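Local coordinates for glycosyl hydrolase BlGH5_18 (PDB 7LQX), which is a family 5 (subfamily 18) glycoside hydrolase of a gut bifidobacterium that probably hydrolyses glycosidic bonds during the breakdown of N-glycans, at residues T289-A298 and I343-Y354. Numbering follows the deposited sequence.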
loop_
_atom_site.group_PDB
_atom_site.type_symbol
_atom_site.label_atom_id
_atom_site.label_comp_id
_atom_site.label_asym_id
_atom_site.label_seq_id
_atom_site.Cartn_x
_atom_site.Cartn_y
_atom_site.Cartn_z
ATOM N N THR A 289 11.157 14.289 29.872
ATOM C CA THR A 289 11.552 14.535 28.493
ATOM C C THR A 289 12.192 15.906 28.293
ATOM O O THR A 289 13.108 16.013 27.473
ATOM C CB THR A 289 10.417 14.314 27.482
ATOM O OG1 THR A 289 9.385 15.282 27.682
ATOM C CG2 THR A 289 9.845 12.904 27.603
ATOM N N PRO A 290 11.786 16.971 28.992
ATOM C CA PRO A 290 12.497 18.248 28.783
ATOM C C PRO A 290 13.959 18.171 29.190
ATOM O O PRO A 290 14.833 18.689 28.480
ATOM C CB PRO A 290 11.687 19.252 29.617
ATOM C CG PRO A 290 10.296 18.628 29.690
ATOM C CD PRO A 290 10.569 17.150 29.811
ATOM N N GLU A 291 14.248 17.534 30.329
ATOM C CA GLU A 291 15.630 17.394 30.778
ATOM C C GLU A 291 16.420 16.482 29.851
ATOM O O GLU A 291 17.597 16.739 29.573
ATOM C CB GLU A 291 15.666 16.844 32.204
ATOM C CG GLU A 291 15.235 17.840 33.266
ATOM C CD GLU A 291 14.792 17.169 34.555
ATOM O OE1 GLU A 291 15.476 16.223 35.004
ATOM O OE2 GLU A 291 13.752 17.582 35.114
ATOM N N PHE A 292 15.799 15.404 29.379
ATOM C CA PHE A 292 16.451 14.543 28.404
ATOM C C PHE A 292 16.827 15.325 27.152
ATOM O O PHE A 292 17.918 15.144 26.600
ATOM C CB PHE A 292 15.517 13.391 28.040
ATOM C CG PHE A 292 16.028 12.554 26.919
ATOM C CD1 PHE A 292 16.923 11.527 27.166
ATOM C CD2 PHE A 292 15.645 12.806 25.618
ATOM C CE1 PHE A 292 17.405 10.754 26.134
ATOM C CE2 PHE A 292 16.135 12.049 24.589
ATOM C CZ PHE A 292 17.022 11.022 24.848
ATOM N N CYS A 293 15.926 16.190 26.686
ATOM C CA CYS A 293 16.184 17.002 25.502
ATOM C C CYS A 293 17.377 17.920 25.726
ATOM O O CYS A 293 18.319 17.939 24.925
ATOM C CB CYS A 293 14.916 17.796 25.182
ATOM S SG CYS A 293 15.061 19.037 23.883
ATOM N N ARG A 294 17.366 18.669 26.828
ATOM C CA ARG A 294 18.458 19.592 27.095
ATOM C C ARG A 294 19.784 18.854 27.235
ATOM O O ARG A 294 20.797 19.260 26.656
ATOM C CB ARG A 294 18.175 20.399 28.357
ATOM C CG ARG A 294 16.969 21.311 28.267
ATOM C CD ARG A 294 16.903 22.247 29.477
ATOM N NE ARG A 294 15.682 23.048 29.501
ATOM C CZ ARG A 294 14.565 22.702 30.136
ATOM N NH1 ARG A 294 14.509 21.569 30.824
ATOM N NH2 ARG A 294 13.504 23.495 30.087
ATOM N N ASP A 295 19.808 17.780 28.030
ATOM C CA ASP A 295 21.063 17.078 28.278
ATOM C C ASP A 295 21.579 16.395 27.019
ATOM O O ASP A 295 22.785 16.397 26.750
ATOM C CB ASP A 295 20.859 16.036 29.380
ATOM C CG ASP A 295 20.768 16.646 30.764
ATOM O OD1 ASP A 295 21.103 17.838 30.940
ATOM O OD2 ASP A 295 20.364 15.912 31.687
ATOM N N THR A 296 20.679 15.795 26.240
ATOM C CA THR A 296 21.097 15.147 25.001
ATOM C C THR A 296 21.738 16.143 24.050
ATOM O O THR A 296 22.763 15.845 23.429
ATOM C CB THR A 296 19.906 14.461 24.336
ATOM O OG1 THR A 296 19.509 13.340 25.133
ATOM C CG2 THR A 296 20.251 13.966 22.944
ATOM N N ILE A 297 21.151 17.333 23.926
ATOM C CA ILE A 297 21.684 18.335 23.009
ATOM C C ILE A 297 22.985 18.917 23.535
ATOM O O ILE A 297 23.947 19.087 22.778
ATOM C CB ILE A 297 20.626 19.411 22.710
ATOM C CG1 ILE A 297 19.487 18.780 21.907
ATOM C CG2 ILE A 297 21.253 20.574 21.952
ATOM C CD1 ILE A 297 18.249 19.644 21.823
ATOM N N ALA A 298 23.053 19.218 24.829
ATOM C CA ALA A 298 24.301 19.736 25.380
ATOM C C ALA A 298 25.443 18.752 25.174
ATOM O O ALA A 298 26.584 19.155 24.916
ATOM C CB ALA A 298 24.127 20.046 26.863
ATOM N N ILE A 343 8.559 20.047 26.501
ATOM C CA ILE A 343 9.741 19.712 25.709
ATOM C C ILE A 343 9.947 20.706 24.568
ATOM O O ILE A 343 11.088 20.978 24.174
ATOM C CB ILE A 343 9.681 18.250 25.211
ATOM C CG1 ILE A 343 11.032 17.847 24.603
ATOM C CG2 ILE A 343 8.544 18.065 24.207
ATOM C CD1 ILE A 343 11.098 16.391 24.199
ATOM N N GLY A 344 8.861 21.251 24.010
ATOM C CA GLY A 344 8.996 22.277 22.987
ATOM C C GLY A 344 9.690 23.522 23.508
ATOM O O GLY A 344 10.559 24.096 22.840
ATOM N N ARG A 345 9.336 23.940 24.721
ATOM C CA ARG A 345 10.031 25.064 25.341
ATOM C C ARG A 345 11.505 24.741 25.559
ATOM O O ARG A 345 12.376 25.593 25.342
ATOM C CB ARG A 345 9.342 25.429 26.660
ATOM C CG ARG A 345 7.872 25.806 26.531
ATOM C CD ARG A 345 7.200 26.034 27.909
ATOM N NE ARG A 345 5.758 26.253 27.821
ATOM C CZ ARG A 345 5.199 27.384 27.406
ATOM N NH1 ARG A 345 3.882 27.496 27.357
ATOM N NH2 ARG A 345 5.959 28.403 27.031
ATOM N N ALA A 346 11.810 23.505 25.965
ATOM C CA ALA A 346 13.204 23.126 26.173
ATOM C C ALA A 346 13.984 23.153 24.864
ATOM O O ALA A 346 15.122 23.638 24.827
ATOM C CB ALA A 346 13.286 21.738 26.809
ATOM N N PHE A 347 13.400 22.632 23.786
ATOM C CA PHE A 347 14.103 22.623 22.507
ATOM C C PHE A 347 14.324 24.038 21.998
ATOM O O PHE A 347 15.404 24.349 21.481
ATOM C CB PHE A 347 13.335 21.783 21.493
ATOM C CG PHE A 347 14.116 21.459 20.245
ATOM C CD1 PHE A 347 15.346 20.822 20.323
ATOM C CD2 PHE A 347 13.610 21.762 18.996
ATOM C CE1 PHE A 347 16.061 20.504 19.178
ATOM C CE2 PHE A 347 14.324 21.441 17.852
ATOM C CZ PHE A 347 15.546 20.814 17.948
ATOM N N ALA A 348 13.333 24.918 22.175
ATOM C CA ALA A 348 13.510 26.319 21.814
ATOM C C ALA A 348 14.674 26.931 22.579
ATOM O O ALA A 348 15.470 27.693 22.014
ATOM C CB ALA A 348 12.223 27.097 22.089
ATOM N N GLU A 349 14.786 26.613 23.873
ATOM C CA GLU A 349 15.885 27.138 24.676
ATOM C C GLU A 349 17.222 26.635 24.157
ATOM O O GLU A 349 18.207 27.378 24.120
ATOM C CB GLU A 349 15.706 26.725 26.137
ATOM C CG GLU A 349 14.558 27.423 26.845
ATOM C CD GLU A 349 14.048 26.659 28.065
ATOM O OE1 GLU A 349 12.936 26.975 28.544
ATOM O OE2 GLU A 349 14.749 25.741 28.543
HETATM N N MSE A 350 17.274 25.382 23.744
HETATM C CA MSE A 350 18.525 24.820 23.257
HETATM C C MSE A 350 18.920 25.456 21.931
HETATM O O MSE A 350 20.096 25.740 21.699
HETATM C CB MSE A 350 18.412 23.308 23.129
HETATM C CG MSE A 350 18.232 22.592 24.463
HETATM SE SE MSE A 350 19.590 22.973 25.790
HETATM C CE MSE A 350 18.877 24.585 26.592
ATOM N N ALA A 351 17.951 25.687 21.050
ATOM C CA ALA A 351 18.259 26.353 19.792
ATOM C C ALA A 351 18.820 27.744 20.047
ATOM O O ALA A 351 19.797 28.160 19.410
ATOM C CB ALA A 351 17.004 26.432 18.931
ATOM N N GLN A 352 18.236 28.468 20.997
ATOM C CA GLN A 352 18.734 29.799 21.314
ATOM C C GLN A 352 20.153 29.740 21.870
ATOM O O GLN A 352 20.980 30.610 21.571
ATOM C CB GLN A 352 17.790 30.483 22.304
ATOM C CG GLN A 352 18.045 31.980 22.452
ATOM C CD GLN A 352 17.460 32.792 21.305
ATOM O OE1 GLN A 352 16.575 32.324 20.585
ATOM N NE2 GLN A 352 17.951 34.014 21.134
ATOM N N GLU A 353 20.458 28.724 22.679
ATOM C CA GLU A 353 21.782 28.631 23.285
ATOM C C GLU A 353 22.847 28.214 22.275
ATOM O O GLU A 353 23.992 28.678 22.351
ATOM C CB GLU A 353 21.747 27.638 24.451
ATOM C CG GLU A 353 23.064 27.492 25.192
ATOM C CD GLU A 353 22.952 26.603 26.418
ATOM O OE1 GLU A 353 24.001 26.284 27.018
ATOM O OE2 GLU A 353 21.818 26.223 26.781
ATOM N N TYR A 354 22.503 27.342 21.326
ATOM C CA TYR A 354 23.513 26.686 20.507
ATOM C C TYR A 354 23.567 27.129 19.052
ATOM O O TYR A 354 24.583 26.877 18.397
ATOM C CB TYR A 354 23.358 25.152 20.564
ATOM C CG TYR A 354 23.831 24.594 21.880
ATOM C CD1 TYR A 354 25.171 24.318 22.105
ATOM C CD2 TYR A 354 22.943 24.384 22.918
ATOM C CE1 TYR A 354 25.603 23.839 23.329
ATOM C CE2 TYR A 354 23.371 23.907 24.140
ATOM C CZ TYR A 354 24.701 23.630 24.336
ATOM O OH TYR A 354 25.131 23.153 25.549
HETATM O O HOH W 1 27.431 21.721 25.555
#
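I297 meets F347 on the inner side of this helix pair: its CD1 lies in the plane of the ring at the edge, 3.5 Å from F347 CD1. One turn earlier, C293 has SG anti to the backbone N (chi1 172°); that sulfur sits 4.0 Å from F347 CA and makes an oblique sulfur-aromatic contact with the ring, while C293 CB packs on I343 CG1. W311 of strand 306-312 touches C293, I297, I343 and F347, so this buried side packs against the strands. M350, a selenomethionine bent at chi2 and chi3, brings SE to 3.8 Å from R294 CA, crossing the arginine chain at about a right angle.

The solvent side, with E349 exposed and R294 partly exposed, is looser and polar. R294 reaches across with an extended chain and lays one guanidinium face over A346 CB, 3.6 Å from the plane. Its edge grips E349 side-on: NE and NH2 each donate to the single oxygen OE2 at 3.0 Å, a salt bridge in which the guanidinium and carboxylate planes are 18° apart, nearly coplanar. Toward the C-terminal ends Y354 meets I297 CG2 with CD2 and A298 with its hydroxyl, and a water joins that hydroxyl to A298 O.

The axes of the two segments approach to 8.5 Å, crossing at -18°, nearly parallel. Two neighbouring helices side by side outside the parallel strands, here following strands 272-277 and 306-312, are typical of the (beta/alpha)8 barrel of family 5 glycoside hydrolases.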